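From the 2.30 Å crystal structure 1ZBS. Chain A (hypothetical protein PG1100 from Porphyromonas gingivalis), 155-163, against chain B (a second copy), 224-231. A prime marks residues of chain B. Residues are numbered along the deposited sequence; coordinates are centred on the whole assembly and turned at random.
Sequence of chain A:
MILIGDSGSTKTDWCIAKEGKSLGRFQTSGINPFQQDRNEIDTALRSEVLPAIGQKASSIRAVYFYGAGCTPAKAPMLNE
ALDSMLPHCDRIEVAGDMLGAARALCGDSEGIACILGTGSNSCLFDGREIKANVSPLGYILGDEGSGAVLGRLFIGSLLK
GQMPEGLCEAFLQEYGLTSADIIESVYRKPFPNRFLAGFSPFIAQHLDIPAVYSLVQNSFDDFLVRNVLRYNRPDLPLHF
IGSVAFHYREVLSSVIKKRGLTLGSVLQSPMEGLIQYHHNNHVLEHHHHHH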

# COMPACT_ATOMS: atom_id res chain seq x y z
N ILE A 155 -6.95 -8.81 4.86
CA ILE A 155 -6.01 -9.25 5.88
C ILE A 155 -5.78 -8.16 6.94
O ILE A 155 -5.53 -8.46 8.11
CB ILE A 155 -4.65 -9.76 5.26
CG1 ILE A 155 -3.75 -8.60 4.90
CG2 ILE A 155 -4.92 -10.61 4.02
CD1 ILE A 155 -2.76 -8.31 6.00
N GLY A 156 -5.90 -6.90 6.54
CA GLY A 156 -5.72 -5.81 7.49
C GLY A 156 -6.75 -5.91 8.60
O GLY A 156 -6.40 -6.01 9.78
N SER A 157 -8.02 -5.89 8.23
CA SER A 157 -9.09 -5.97 9.21
C SER A 157 -9.06 -7.31 9.94
O SER A 157 -9.35 -7.40 11.13
CB SER A 157 -10.44 -5.80 8.53
OG SER A 157 -10.58 -6.79 7.53
N LEU A 158 -8.72 -8.37 9.22
CA LEU A 158 -8.65 -9.70 9.83
C LEU A 158 -7.61 -9.70 10.96
O LEU A 158 -7.89 -10.14 12.08
CB LEU A 158 -8.25 -10.71 8.76
CG LEU A 158 -8.13 -12.18 9.13
CD1 LEU A 158 -9.51 -12.83 9.12
CD2 LEU A 158 -7.23 -12.86 8.13
N LEU A 159 -6.42 -9.19 10.66
CA LEU A 159 -5.34 -9.14 11.62
C LEU A 159 -5.64 -8.23 12.81
O LEU A 159 -5.09 -8.42 13.89
CB LEU A 159 -4.06 -8.68 10.91
CG LEU A 159 -2.95 -9.71 10.71
CD1 LEU A 159 -3.48 -11.14 10.75
CD2 LEU A 159 -2.25 -9.40 9.39
N LYS A 160 -6.53 -7.26 12.61
CA LYS A 160 -6.87 -6.35 13.68
C LYS A 160 -8.21 -6.64 14.36
O LYS A 160 -8.87 -5.74 14.89
CB LYS A 160 -6.80 -4.91 13.17
CG LYS A 160 -5.42 -4.60 12.63
CD LYS A 160 -4.94 -3.22 12.99
CE LYS A 160 -3.56 -3.01 12.42
NZ LYS A 160 -3.03 -1.63 12.69
N GLY A 161 -8.59 -7.91 14.32
CA GLY A 161 -9.81 -8.35 14.96
C GLY A 161 -11.11 -7.73 14.52
O GLY A 161 -12.02 -7.55 15.33
N GLN A 162 -11.24 -7.40 13.24
CA GLN A 162 -12.49 -6.81 12.78
C GLN A 162 -13.40 -7.87 12.16
O GLN A 162 -14.52 -7.56 11.72
CB GLN A 162 -12.21 -5.68 11.79
CG GLN A 162 -11.37 -4.57 12.38
CD GLN A 162 -11.94 -4.02 13.68
OE1 GLN A 162 -11.29 -4.07 14.73
NE2 GLN A 162 -13.16 -3.52 13.63
N MSE A 163 -12.93 -9.11 12.13
CA MSE A 163 -13.70 -10.22 11.58
C MSE A 163 -14.19 -11.14 12.71
O MSE A 163 -13.71 -11.06 13.83
CB MSE A 163 -12.83 -11.01 10.58
CG MSE A 163 -12.41 -10.24 9.33
SE MSE A 163 -13.85 -9.97 8.04
CE MSE A 163 -13.64 -8.07 7.69
N LEU B 224 -8.56 4.30 16.10
CA LEU B 224 -9.10 3.96 17.42
C LEU B 224 -9.79 2.60 17.39
O LEU B 224 -9.52 1.73 18.22
CB LEU B 224 -10.10 5.03 17.87
CG LEU B 224 -9.46 6.38 18.14
CD1 LEU B 224 -10.53 7.42 18.43
CD2 LEU B 224 -8.49 6.25 19.31
N VAL B 225 -10.68 2.44 16.42
CA VAL B 225 -11.42 1.20 16.27
C VAL B 225 -10.54 -0.05 16.24
O VAL B 225 -10.69 -0.94 17.07
CB VAL B 225 -12.28 1.22 14.98
CG1 VAL B 225 -13.01 -0.11 14.81
CG2 VAL B 225 -13.29 2.37 15.05
N ARG B 226 -9.61 -0.10 15.29
CA ARG B 226 -8.73 -1.26 15.13
C ARG B 226 -7.47 -1.28 15.98
O ARG B 226 -6.69 -2.23 15.89
CB ARG B 226 -8.33 -1.37 13.66
CG ARG B 226 -9.49 -1.18 12.72
CD ARG B 226 -9.02 -0.54 11.44
NE ARG B 226 -8.27 -1.45 10.59
CZ ARG B 226 -8.80 -2.12 9.57
NH1 ARG B 226 -10.09 -1.97 9.27
NH2 ARG B 226 -8.04 -2.90 8.82
N ASN B 227 -7.26 -0.26 16.79
CA ASN B 227 -6.04 -0.22 17.60
C ASN B 227 -6.23 0.06 19.08
O ASN B 227 -5.40 -0.34 19.90
CB ASN B 227 -5.06 0.81 17.00
CG ASN B 227 -4.63 0.47 15.58
OD1 ASN B 227 -3.78 -0.39 15.36
ND2 ASN B 227 -5.22 1.15 14.60
N VAL B 228 -7.32 0.74 19.44
CA VAL B 228 -7.57 1.07 20.85
C VAL B 228 -8.76 0.35 21.48
O VAL B 228 -8.65 -0.20 22.57
CB VAL B 228 -7.79 2.60 21.01
CG1 VAL B 228 -8.09 2.95 22.47
CG2 VAL B 228 -6.56 3.35 20.53
N LEU B 229 -9.90 0.34 20.79
CA LEU B 229 -11.08 -0.31 21.34
C LEU B 229 -10.80 -1.70 21.89
O LEU B 229 -11.20 -2.04 23.02
CB LEU B 229 -12.18 -0.39 20.30
CG LEU B 229 -12.87 0.93 19.95
CD1 LEU B 229 -14.12 0.59 19.16
CD2 LEU B 229 -13.23 1.71 21.22
N ARG B 230 -10.11 -2.51 21.10
CA ARG B 230 -9.77 -3.89 21.45
C ARG B 230 -9.07 -4.08 22.79
O ARG B 230 -8.93 -5.21 23.26
CB ARG B 230 -8.93 -4.52 20.34
CG ARG B 230 -9.76 -5.04 19.15
CD ARG B 230 -10.63 -6.21 19.60
NE ARG B 230 -11.21 -6.98 18.49
CZ ARG B 230 -11.76 -8.19 18.64
NH1 ARG B 230 -11.79 -8.77 19.84
NH2 ARG B 230 -12.29 -8.82 17.60
N TYR B 231 -8.62 -3.00 23.41
CA TYR B 231 -7.97 -3.15 24.70
C TYR B 231 -9.04 -3.29 25.78
O TYR B 231 -8.77 -3.77 26.88
CB TYR B 231 -7.05 -1.97 25.00
CG TYR B 231 -5.82 -1.89 24.12
CD1 TYR B 231 -5.06 -3.03 23.84
CD2 TYR B 231 -5.40 -0.67 23.58
CE1 TYR B 231 -3.92 -2.96 23.04
CE2 TYR B 231 -4.27 -0.59 22.77
CZ TYR B 231 -3.53 -1.74 22.51
OH TYR B 231 -2.42 -1.66 21.70

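The most unusual feature of this contact is an arginine laid against the last turn of a helix without a hydrogen bond to it: NH2 of Arg226′ stands 3.0 Å from the backbone N of Ser157, and since both nitrogens are donors, the short distance is not a hydrogen bond. The same NH2 of Arg226′ lies 3.3 Å from C of Gly156, while CG of Gln162 lies over one face of the Arg226′ guanidinium.

The general principle is that the turn after a helix offers carbonyl groups that the helix no longer uses. Lys160 is the first residue to leave helical geometry, and CA of Lys160 and CA of Arg226′ approach to 5.6 Å. Gly161 follows with positive phi, a conformation that favours glycine; a CB here would also clash with NE of Arg230′. Gly161 O takes a nearly straight hydrogen bond from Arg230′ NH2 at 2.6 Å and a weak one from Arg230′ NE at 3.3 Å, meeting the guanidinium at its edge, where the N-H groups point.

Lys160 reaches the other way. Its aliphatic chain packs on the partner helix, CD of Lys160 lying 3.5 Å from O of Arg226′, and carries NZ of Lys160 to a hydrogen bond with OD1 of Asn227′ at 3.0 Å.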